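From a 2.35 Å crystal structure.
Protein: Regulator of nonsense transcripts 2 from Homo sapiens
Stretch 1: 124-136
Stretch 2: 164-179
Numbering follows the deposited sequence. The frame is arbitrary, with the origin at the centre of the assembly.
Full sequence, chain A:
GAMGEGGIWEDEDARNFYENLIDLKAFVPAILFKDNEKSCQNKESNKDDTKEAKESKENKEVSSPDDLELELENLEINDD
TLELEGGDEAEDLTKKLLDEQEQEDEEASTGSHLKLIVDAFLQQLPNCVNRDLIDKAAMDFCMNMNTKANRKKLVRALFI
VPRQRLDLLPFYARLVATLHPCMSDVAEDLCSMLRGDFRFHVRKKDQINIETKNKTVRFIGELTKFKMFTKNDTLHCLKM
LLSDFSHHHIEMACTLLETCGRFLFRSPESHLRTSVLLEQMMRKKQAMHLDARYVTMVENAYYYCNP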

ATOM      1  N   GLN A 124     -13.590  10.489   9.028  1.00 57.52           N
ATOM      2  CA  GLN A 124     -13.464   9.627  10.224  1.00 58.25           C
ATOM      3  C   GLN A 124     -12.480   8.442  10.019  1.00 56.23           C
ATOM      4  O   GLN A 124     -11.990   7.853  10.989  1.00 57.46           O
ATOM      5  N   LEU A 125     -12.205   8.104   8.754  1.00 49.41           N
ATOM      6  CA  LEU A 125     -11.291   7.032   8.401  1.00 46.48           C
ATOM      7  C   LEU A 125      -9.963   7.067   9.154  1.00 43.31           C
ATOM      8  O   LEU A 125      -9.522   6.016   9.640  1.00 38.75           O
ATOM      9  N   PRO A 126      -9.334   8.255   9.259  1.00 42.76           N
ATOM     10  CA  PRO A 126      -8.072   8.389   9.972  1.00 46.17           C
ATOM     11  C   PRO A 126      -8.139   8.017  11.439  1.00 49.97           C
ATOM     12  O   PRO A 126      -7.078   7.921  12.089  1.00 62.04           O
ATOM     13  N   ASN A 127      -9.351   7.834  11.969  1.00 47.45           N
ATOM     14  CA  ASN A 127      -9.525   7.373  13.354  1.00 50.57           C
ATOM     15  C   ASN A 127      -9.718   5.886  13.476  1.00 47.81           C
ATOM     16  O   ASN A 127      -9.769   5.391  14.584  1.00 53.64           O
ATOM     17  N   CYS A 128      -9.835   5.162  12.358  1.00 48.36           N
ATOM     18  CA  CYS A 128     -10.081   3.714  12.423  1.00 46.67           C
ATOM     19  C   CYS A 128      -8.773   2.981  12.600  1.00 45.40           C
ATOM     20  O   CYS A 128      -8.306   2.285  11.717  1.00 45.89           O
ATOM     21  N   VAL A 129      -8.193   3.140  13.784  1.00 47.68           N
ATOM     22  CA  VAL A 129      -6.878   2.589  14.098  1.00 46.76           C
ATOM     23  C   VAL A 129      -6.892   1.174  14.745  1.00 44.78           C
ATOM     24  O   VAL A 129      -5.891   0.765  15.301  1.00 51.97           O
ATOM     25  N   ASN A 130      -7.971   0.398  14.640  1.00 43.14           N
ATOM     26  CA  ASN A 130      -7.858  -1.066  14.943  1.00 43.06           C
ATOM     27  C   ASN A 130      -8.709  -1.941  14.027  1.00 42.23           C
ATOM     28  O   ASN A 130      -9.495  -1.437  13.244  1.00 42.26           O
ATOM     29  N   ARG A 131      -8.496  -3.245  14.114  1.00 45.15           N
ATOM     30  CA  ARG A 131      -9.151  -4.235  13.286  1.00 49.09           C
ATOM     31  C   ARG A 131     -10.684  -4.145  13.341  1.00 51.99           C
ATOM     32  O   ARG A 131     -11.354  -4.174  12.312  1.00 53.13           O
ATOM     33  N   ASP A 132     -11.245  -4.019  14.540  1.00 57.51           N
ATOM     34  CA  ASP A 132     -12.702  -3.917  14.681  1.00 53.18           C
ATOM     35  C   ASP A 132     -13.227  -2.612  14.099  1.00 47.14           C
ATOM     36  O   ASP A 132     -14.208  -2.622  13.344  1.00 49.13           O
ATOM     37  N   LEU A 133     -12.601  -1.486  14.431  1.00 42.77           N
ATOM     38  CA  LEU A 133     -13.038  -0.205  13.837  1.00 48.00           C
ATOM     39  C   LEU A 133     -13.032  -0.212  12.279  1.00 49.62           C
ATOM     40  O   LEU A 133     -13.926   0.351  11.668  1.00 51.85           O
ATOM     41  N   ILE A 134     -12.031  -0.825  11.639  1.00 49.23           N
ATOM     42  CA  ILE A 134     -11.884  -0.688  10.169  1.00 50.23           C
ATOM     43  C   ILE A 134     -12.879  -1.625   9.472  1.00 47.63           C
ATOM     44  O   ILE A 134     -13.426  -1.271   8.435  1.00 45.26           O
ATOM     45  N   ASP A 135     -13.131  -2.793  10.063  1.00 47.93           N
ATOM     46  CA  ASP A 135     -14.189  -3.698   9.587  1.00 48.21           C
ATOM     47  C   ASP A 135     -15.590  -3.053   9.684  1.00 53.88           C
ATOM     48  O   ASP A 135     -16.403  -3.196   8.778  1.00 54.65           O
ATOM     49  N   LYS A 136     -15.859  -2.320  10.760  1.00 57.75           N
ATOM     50  CA  LYS A 136     -17.127  -1.575  10.887  1.00 58.73           C
ATOM     51  C   LYS A 136     -17.295  -0.559   9.769  1.00 55.83           C
ATOM     52  O   LYS A 136     -18.381  -0.425   9.185  1.00 51.10           O
ATOM     53  N   GLN A 164       2.656  11.190   7.670  1.00 64.81           N
ATOM     54  CA  GLN A 164       2.802  11.219   9.116  1.00 63.48           C
ATOM     55  C   GLN A 164       1.868  10.217   9.840  1.00 60.27           C
ATOM     56  O   GLN A 164       1.923  10.084  11.073  1.00 56.27           O
ATOM     57  N   ARG A 165       1.033   9.511   9.068  1.00 50.12           N
ATOM     58  CA  ARG A 165       0.163   8.460   9.575  1.00 48.16           C
ATOM     59  C   ARG A 165       0.427   7.130   8.882  1.00 47.28           C
ATOM     60  O   ARG A 165      -0.486   6.470   8.414  1.00 48.08           O
ATOM     61  N   LEU A 166       1.681   6.721   8.849  1.00 47.72           N
ATOM     62  CA  LEU A 166       2.042   5.391   8.381  1.00 48.82           C
ATOM     63  C   LEU A 166       1.266   4.285   9.052  1.00 47.50           C
ATOM     64  O   LEU A 166       1.130   3.189   8.477  1.00 49.37           O
ATOM     65  N   ASP A 167       0.813   4.538  10.284  1.00 43.32           N
ATOM     66  CA  ASP A 167       0.061   3.537  11.078  1.00 42.18           C
ATOM     67  C   ASP A 167      -1.285   3.133  10.446  1.00 39.88           C
ATOM     68  O   ASP A 167      -1.800   2.042  10.703  1.00 37.41           O
ATOM     69  N   LEU A 168      -1.844   4.025   9.626  1.00 40.33           N
ATOM     70  CA  LEU A 168      -3.099   3.757   8.893  1.00 42.78           C
ATOM     71  C   LEU A 168      -2.969   2.749   7.737  1.00 39.76           C
ATOM     72  O   LEU A 168      -3.889   1.986   7.459  1.00 38.32           O
ATOM     73  N   LEU A 169      -1.808   2.688   7.107  1.00 36.40           N
ATOM     74  CA  LEU A 169      -1.672   1.864   5.898  1.00 33.29           C
ATOM     75  C   LEU A 169      -2.188   0.452   6.022  1.00 32.17           C
ATOM     76  O   LEU A 169      -2.784  -0.055   5.084  1.00 34.46           O
ATOM     77  N   PRO A 170      -1.904  -0.240   7.142  1.00 33.16           N
ATOM     78  CA  PRO A 170      -2.386  -1.634   7.193  1.00 32.98           C
ATOM     79  C   PRO A 170      -3.917  -1.719   7.274  1.00 36.04           C
ATOM     80  O   PRO A 170      -4.522  -2.698   6.799  1.00 35.89           O
ATOM     81  N   PHE A 171      -4.522  -0.727   7.922  1.00 35.61           N
ATOM     82  CA  PHE A 171      -5.978  -0.719   8.104  1.00 38.99           C
ATOM     83  C   PHE A 171      -6.627  -0.354   6.752  1.00 39.06           C
ATOM     84  O   PHE A 171      -7.539  -1.070   6.255  1.00 33.40           O
ATOM     85  N   TYR A 172      -6.100   0.705   6.134  1.00 31.08           N
ATOM     86  CA  TYR A 172      -6.511   1.077   4.804  1.00 32.13           C
ATOM     87  C   TYR A 172      -6.403  -0.063   3.799  1.00 33.29           C
ATOM     88  O   TYR A 172      -7.323  -0.281   3.019  1.00 35.88           O
ATOM     89  N   ALA A 173      -5.344  -0.844   3.860  1.00 34.06           N
ATOM     90  CA  ALA A 173      -5.276  -2.035   3.028  1.00 31.73           C
ATOM     91  C   ALA A 173      -6.348  -3.067   3.391  1.00 32.04           C
ATOM     92  O   ALA A 173      -6.864  -3.767   2.515  1.00 32.78           O
ATOM     93  N   ARG A 174      -6.628  -3.240   4.681  1.00 34.96           N
ATOM     94  CA  ARG A 174      -7.657  -4.211   5.106  1.00 34.54           C
ATOM     95  C   ARG A 174      -9.047  -3.825   4.553  1.00 33.11           C
ATOM     96  O   ARG A 174      -9.765  -4.670   4.033  1.00 34.08           O
ATOM     97  N   LEU A 175      -9.392  -2.549   4.672  1.00 30.32           N
ATOM     98  CA  LEU A 175     -10.621  -1.990   4.103  1.00 34.55           C
ATOM     99  C   LEU A 175     -10.746  -2.400   2.640  1.00 39.79           C
ATOM    100  O   LEU A 175     -11.707  -3.066   2.262  1.00 40.18           O
ATOM    101  N   VAL A 176      -9.719  -2.056   1.842  1.00 40.00           N
ATOM    102  CA  VAL A 176      -9.735  -2.302   0.416  1.00 35.62           C
ATOM    103  C   VAL A 176      -9.939  -3.783   0.133  1.00 35.58           C
ATOM    104  O   VAL A 176     -10.761  -4.141  -0.694  1.00 36.15           O
ATOM    105  N   ALA A 177      -9.226  -4.647   0.843  1.00 36.37           N
ATOM    106  CA  ALA A 177      -9.313  -6.078   0.567  1.00 37.10           C
ATOM    107  C   ALA A 177     -10.648  -6.653   1.039  1.00 38.59           C
ATOM    108  O   ALA A 177     -11.119  -7.679   0.534  1.00 39.94           O
ATOM    109  N   THR A 178     -11.231  -6.019   2.039  1.00 41.45           N
ATOM    110  CA  THR A 178     -12.512  -6.470   2.585  1.00 47.33           C
ATOM    111  C   THR A 178     -13.681  -6.085   1.640  1.00 46.84           C
ATOM    112  O   THR A 178     -14.630  -6.830   1.482  1.00 48.60           O
ATOM    113  N   LEU A 179     -13.574  -4.922   1.013  1.00 44.70           N
ATOM    114  CA  LEU A 179     -14.519  -4.475   0.024  1.00 44.69           C
ATOM    115  C   LEU A 179     -14.415  -5.207  -1.319  1.00 47.77           C
ATOM    116  O   LEU A 179     -15.400  -5.329  -2.039  1.00 49.96           O
TER

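The two stretches bury 736 Å² between them, and most of stretch 2's share lies on its helix, from Phe 171 to Thr 178, which meets helix 131-136 at 40° with the axes 9.3 Å apart at their closest. Gln 164 lies out of reach, so the contact begins with Arg 165. Its CA-to-CB bond points toward stretch 1, and chi1, chi2 and chi3 are all m, a folded conformation that brings the guanidinium edge to the backbone of Pro 126. Both NH1 and NH2 of Arg 165 donate to Pro 126 O, each at 3.1 Å. An arginine suits this place because its divergent N-H groups can share one carbonyl and still serve a carboxylate: Arg 165 NE reaches Asp 167 OD1 at 3.0 Å and Arg 165 NH2 reaches Asp 167 OD2 at 2.9 Å, a salt bridge within stretch 2. Asp 167, with chi1 p, thus steadies the arginine while hardly touching stretch 1 itself.

Leu 166 is out of reach, but Leu 168 (m, t) starts sideways and brings its end closer. Its CD2 lies 3.9 Å from Val 129 CG1, and its CD1 lies 4.2 Å from Pro 126 CB, so the branched leucine tip meets apolar side chains of the 3-10 segment and of the loop after it.

Leu 169 and Pro 170 make no contact, and the next inward residue is Phe 171, chi1 m. Its flat ring suits a backbone turn: Asn 130 N and Val 129 C lie over one face, and Phe 171 CZ comes within 3.4 Å of Val 129 O. Here the chain is about to enter helix 131-136, whose start is capped by Asn 130 OD1 accepting from Leu 133 N at 2.8 Å. Tyr 172 (chi1 m) sets out sideways, and its ring is long enough to carry the hydroxyl to the 3-10 segment. Leu 125 CB packs 4.0 Å from Tyr 172 CZ, while Pro 126 N lies 3.3 Å from Tyr 172 OH without a hydrogen bond, since proline nitrogen has no hydrogen to give.

Ala 173 points away. Arg 174 points toward stretch 1, its chi1 and chi2 both t, extending past Ile 134 to Asp 135. There it forms a two-pronged salt bridge: Arg 174 NE to Asp 135 OD1 at 2.9 Å and Arg 174 NH2 to Asp 135 OD2 at 2.8 Å. This pairing satisfies a buried carboxylate, and it also places negative charge beside a close pair of like charges, for Arg 131 NE sits over one face of the Arg 174 guanidinium, 3.5 Å from Arg 174 NH2.

Leu 175 (t, p) completes the hole for Ile 134, which is a knob among Phe 171, Tyr 172, Arg 174 and Leu 175. With chi1 t and chi2 p, Ile 134 places CG1 4.0 Å from Phe 171 CB and 4.1 Å from Leu 175 CB. A branched leucine suits the site because it can also touch a second apolar residue, Leu 175 CD2 meeting Leu 125 CD2 at 3.9 Å. Farther along, threonine suits a buried site because its own helix can satisfy the hydroxyl: Thr 178 (m) turns back, OG1 donating to Arg 174 O at 2.7 Å.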

ATOM      1  CB  GLN A 124     -14.881   9.145  10.632  1.00 56.74           C
ATOM      2  CG  GLN A 124     -15.027   7.746  11.223  1.00 60.93           C
ATOM      3  CD  GLN A 124     -15.135   6.608  10.173  1.00 72.51           C
ATOM      4  OE1 GLN A 124     -15.161   5.429  10.543  1.00 81.86           O
ATOM      5  NE2 GLN A 124     -15.216   6.952   8.880  1.00 62.02           N
ATOM      6  CB  LEU A 125     -11.027   7.005   6.877  1.00 48.40           C
ATOM      7  CG  LEU A 125     -12.003   6.129   6.088  1.00 47.90           C
ATOM      8  CD1 LEU A 125     -11.682   6.154   4.598  1.00 43.20           C
ATOM      9  CD2 LEU A 125     -11.992   4.719   6.679  1.00 45.75           C
ATOM     10  CB  PRO A 126      -7.736   9.878   9.843  1.00 48.00           C
ATOM     11  CG  PRO A 126      -8.515  10.357   8.669  1.00 46.93           C
ATOM     12  CD  PRO A 126      -9.757   9.534   8.657  1.00 43.69           C
ATOM     13  CB  ASN A 127     -10.716   8.064  14.027  1.00 55.74           C
ATOM     14  CG  ASN A 127     -10.557   9.568  14.098  1.00 55.46           C
ATOM     15  OD1 ASN A 127      -9.478  10.101  13.884  1.00 62.69           O
ATOM     16  ND2 ASN A 127     -11.636  10.254  14.389  1.00 63.76           N
ATOM     17  CB  CYS A 128     -10.846   3.221  11.190  1.00 49.09           C
ATOM     18  SG  CYS A 128     -12.514   3.944  11.033  1.00 52.89           S
ATOM     19  CB  VAL A 129      -6.046   3.592  14.953  1.00 47.81           C
ATOM     20  CG1 VAL A 129      -5.756   4.846  14.159  1.00 47.63           C
ATOM     21  CG2 VAL A 129      -6.770   3.975  16.238  1.00 48.58           C
ATOM     22  CB  ASN A 130      -8.127  -1.412  16.426  1.00 46.67           C
ATOM     23  CG  ASN A 130      -9.591  -1.180  16.872  1.00 51.65           C
ATOM     24  OD1 ASN A 130     -10.464  -0.747  16.119  1.00 52.85           O
ATOM     25  ND2 ASN A 130      -9.844  -1.479  18.123  1.00 55.18           N
ATOM     26  CB  ARG A 131      -8.680  -5.615  13.747  1.00 54.25           C
ATOM     27  CG  ARG A 131      -9.145  -6.786  12.906  1.00 60.74           C
ATOM     28  CD  ARG A 131      -9.084  -8.094  13.692  1.00 66.83           C
ATOM     29  NE  ARG A 131      -9.365  -9.258  12.847  1.00 72.29           N
ATOM     30  CZ  ARG A 131      -9.390 -10.519  13.275  1.00 78.77           C
ATOM     31  NH1 ARG A 131      -9.153 -10.803  14.562  1.00 78.35           N
ATOM     32  NH2 ARG A 131      -9.650 -11.502  12.406  1.00 78.59           N
ATOM     33  CB  ASP A 132     -13.141  -4.084  16.153  1.00 58.01           C
ATOM     34  CG  ASP A 132     -12.784  -5.466  16.719  1.00 64.14           C
ATOM     35  OD1 ASP A 132     -12.798  -6.481  15.978  1.00 66.88           O
ATOM     36  OD2 ASP A 132     -12.479  -5.538  17.922  1.00 76.31           O
ATOM     37  CB  LEU A 133     -12.194   0.977  14.329  1.00 47.04           C
ATOM     38  CG  LEU A 133     -12.470   1.714  15.662  1.00 52.70           C
ATOM     39  CD1 LEU A 133     -11.386   2.791  15.823  1.00 50.75           C
ATOM     40  CD2 LEU A 133     -13.871   2.357  15.744  1.00 46.92           C
ATOM     41  CB  ILE A 134     -10.409  -0.879   9.663  1.00 44.84           C
ATOM     42  CG1 ILE A 134     -10.187  -0.214   8.295  1.00 44.37           C
ATOM     43  CG2 ILE A 134     -10.046  -2.347   9.562  1.00 39.83           C
ATOM     44  CD1 ILE A 134     -10.172   1.307   8.308  1.00 40.21           C
ATOM     45  CB  ASP A 135     -14.145  -5.036  10.348  1.00 50.11           C
ATOM     46  CG  ASP A 135     -12.920  -5.923   9.953  1.00 50.63           C
ATOM     47  OD1 ASP A 135     -12.170  -5.537   9.036  1.00 47.11           O
ATOM     48  OD2 ASP A 135     -12.712  -7.015  10.551  1.00 47.48           O
ATOM     49  CB  LYS A 136     -17.232  -0.860  12.244  1.00 60.99           C
ATOM     50  CG  LYS A 136     -17.784  -1.742  13.355  1.00 71.68           C
ATOM     51  CD  LYS A 136     -17.599  -1.124  14.746  1.00 78.11           C
ATOM     52  CE  LYS A 136     -18.053  -2.070  15.862  1.00 77.35           C
ATOM     53  NZ  LYS A 136     -17.055  -2.183  16.968  1.00 77.92           N
ATOM     54  CB  GLN A 164       2.567  12.654   9.622  1.00 71.17           C
ATOM     55  CG  GLN A 164       2.987  13.780   8.651  1.00 75.67           C
ATOM     56  CD  GLN A 164       1.829  14.301   7.781  1.00 80.58           C
ATOM     57  OE1 GLN A 164       0.681  14.372   8.229  1.00 82.10           O
ATOM     58  NE2 GLN A 164       2.132  14.672   6.535  1.00 77.90           N
ATOM     59  CB  ARG A 165      -1.315   8.833   9.386  1.00 50.09           C
ATOM     60  CG  ARG A 165      -1.768  10.105  10.130  1.00 48.65           C
ATOM     61  CD  ARG A 165      -1.709   9.965  11.659  1.00 46.20           C
ATOM     62  NE  ARG A 165      -2.326   8.737  12.151  1.00 43.39           N
ATOM     63  CZ  ARG A 165      -3.633   8.568  12.328  1.00 44.60           C
ATOM     64  NH1 ARG A 165      -4.497   9.557  12.056  1.00 47.02           N
ATOM     65  NH2 ARG A 165      -4.086   7.411  12.780  1.00 41.84           N
ATOM     66  CB  LEU A 166       3.536   5.122   8.635  1.00 51.15           C
ATOM     67  CG  LEU A 166       4.564   5.926   7.814  1.00 53.37           C
ATOM     68  CD1 LEU A 166       5.942   5.246   7.913  1.00 45.41           C
ATOM     69  CD2 LEU A 166       4.090   6.127   6.364  1.00 44.81           C
ATOM     70  CB  ASP A 167      -0.191   4.065  12.500  1.00 41.52           C
ATOM     71  CG  ASP A 167      -0.979   5.388  12.517  1.00 44.67           C
ATOM     72  OD1 ASP A 167      -0.561   6.366  11.840  1.00 45.61           O
ATOM     73  OD2 ASP A 167      -2.021   5.458  13.214  1.00 49.66           O
ATOM     74  CB  LEU A 168      -3.675   5.058   8.359  1.00 43.08           C
ATOM     75  CG  LEU A 168      -4.130   6.067   9.424  1.00 44.50           C
ATOM     76  CD1 LEU A 168      -4.617   7.349   8.745  1.00 38.87           C
ATOM     77  CD2 LEU A 168      -5.193   5.449  10.308  1.00 40.43           C
ATOM     78  CB  LEU A 169      -0.210   1.818   5.434  1.00 31.57           C
ATOM     79  CG  LEU A 169       0.357   3.183   5.050  1.00 29.57           C
ATOM     80  CD1 LEU A 169       1.811   3.080   4.590  1.00 27.39           C
ATOM     81  CD2 LEU A 169      -0.537   3.852   4.041  1.00 26.54           C
ATOM     82  CB  PRO A 170      -1.790  -2.182   8.509  1.00 32.77           C
ATOM     83  CG  PRO A 170      -0.678  -1.260   8.851  1.00 31.94           C
ATOM     84  CD  PRO A 170      -0.978   0.074   8.244  1.00 33.31           C
ATOM     85  CB  PHE A 171      -6.347   0.202   9.281  1.00 38.93           C
ATOM     86  CG  PHE A 171      -5.681  -0.220  10.583  1.00 40.87           C
ATOM     87  CD1 PHE A 171      -5.997  -1.439  11.181  1.00 43.13           C
ATOM     88  CD2 PHE A 171      -4.680   0.567  11.173  1.00 47.29           C
ATOM     89  CE1 PHE A 171      -5.332  -1.869  12.340  1.00 48.04           C
ATOM     90  CE2 PHE A 171      -4.018   0.148  12.334  1.00 43.69           C
ATOM     91  CZ  PHE A 171      -4.350  -1.061  12.919  1.00 44.36           C
ATOM     92  CB  TYR A 172      -5.764   2.298   4.352  1.00 31.03           C
ATOM     93  CG  TYR A 172      -6.272   3.564   4.994  1.00 31.31           C
ATOM     94  CD1 TYR A 172      -7.124   3.542   6.118  1.00 33.21           C
ATOM     95  CD2 TYR A 172      -5.902   4.797   4.487  1.00 32.23           C
ATOM     96  CE1 TYR A 172      -7.594   4.725   6.687  1.00 34.44           C
ATOM     97  CE2 TYR A 172      -6.355   5.974   5.044  1.00 32.46           C
ATOM     98  CZ  TYR A 172      -7.203   5.949   6.137  1.00 35.41           C
ATOM     99  OH  TYR A 172      -7.631   7.166   6.659  1.00 34.38           O
ATOM    100  CB  ALA A 173      -3.886  -2.670   3.082  1.00 30.25           C
ATOM    101  CB  ARG A 174      -7.734  -4.341   6.635  1.00 36.96           C
ATOM    102  CG  ARG A 174      -8.306  -5.690   7.082  1.00 40.98           C
ATOM    103  CD  ARG A 174      -8.332  -5.825   8.590  1.00 40.99           C
ATOM    104  NE  ARG A 174      -9.465  -6.629   9.076  1.00 43.10           N
ATOM    105  CZ  ARG A 174      -9.486  -7.951   9.231  1.00 47.59           C
ATOM    106  NH1 ARG A 174      -8.428  -8.695   8.953  1.00 53.07           N
ATOM    107  NH2 ARG A 174     -10.586  -8.548   9.682  1.00 51.47           N
ATOM    108  CB  LEU A 175     -10.614  -0.452   4.207  1.00 34.36           C
ATOM    109  CG  LEU A 175     -11.929   0.280   3.879  1.00 37.00           C
ATOM    110  CD1 LEU A 175     -13.094  -0.258   4.724  1.00 36.51           C
ATOM    111  CD2 LEU A 175     -11.732   1.759   4.125  1.00 34.43           C
ATOM    112  CB  VAL A 176      -8.460  -1.784  -0.261  1.00 33.73           C
ATOM    113  CG1 VAL A 176      -8.358  -2.337  -1.677  1.00 29.87           C
ATOM    114  CG2 VAL A 176      -8.437  -0.251  -0.247  1.00 32.48           C
ATOM    115  CB  ALA A 177      -8.164  -6.808   1.227  1.00 33.10           C
ATOM    116  CB  THR A 178     -12.740  -5.886   3.992  1.00 46.03           C
ATOM    117  OG1 THR A 178     -11.703  -6.346   4.877  1.00 46.33           O
ATOM    118  CG2 THR A 178     -14.073  -6.326   4.525  1.00 44.09           C
ATOM    119  CB  LEU A 179     -14.352  -2.962  -0.185  1.00 43.83           C
ATOM    120  CG  LEU A 179     -14.739  -2.131   1.047  1.00 43.13           C
ATOM    121  CD1 LEU A 179     -14.525  -0.639   0.808  1.00 40.17           C
ATOM    122  CD2 LEU A 179     -16.188  -2.420   1.400  1.00 45.92           C
TER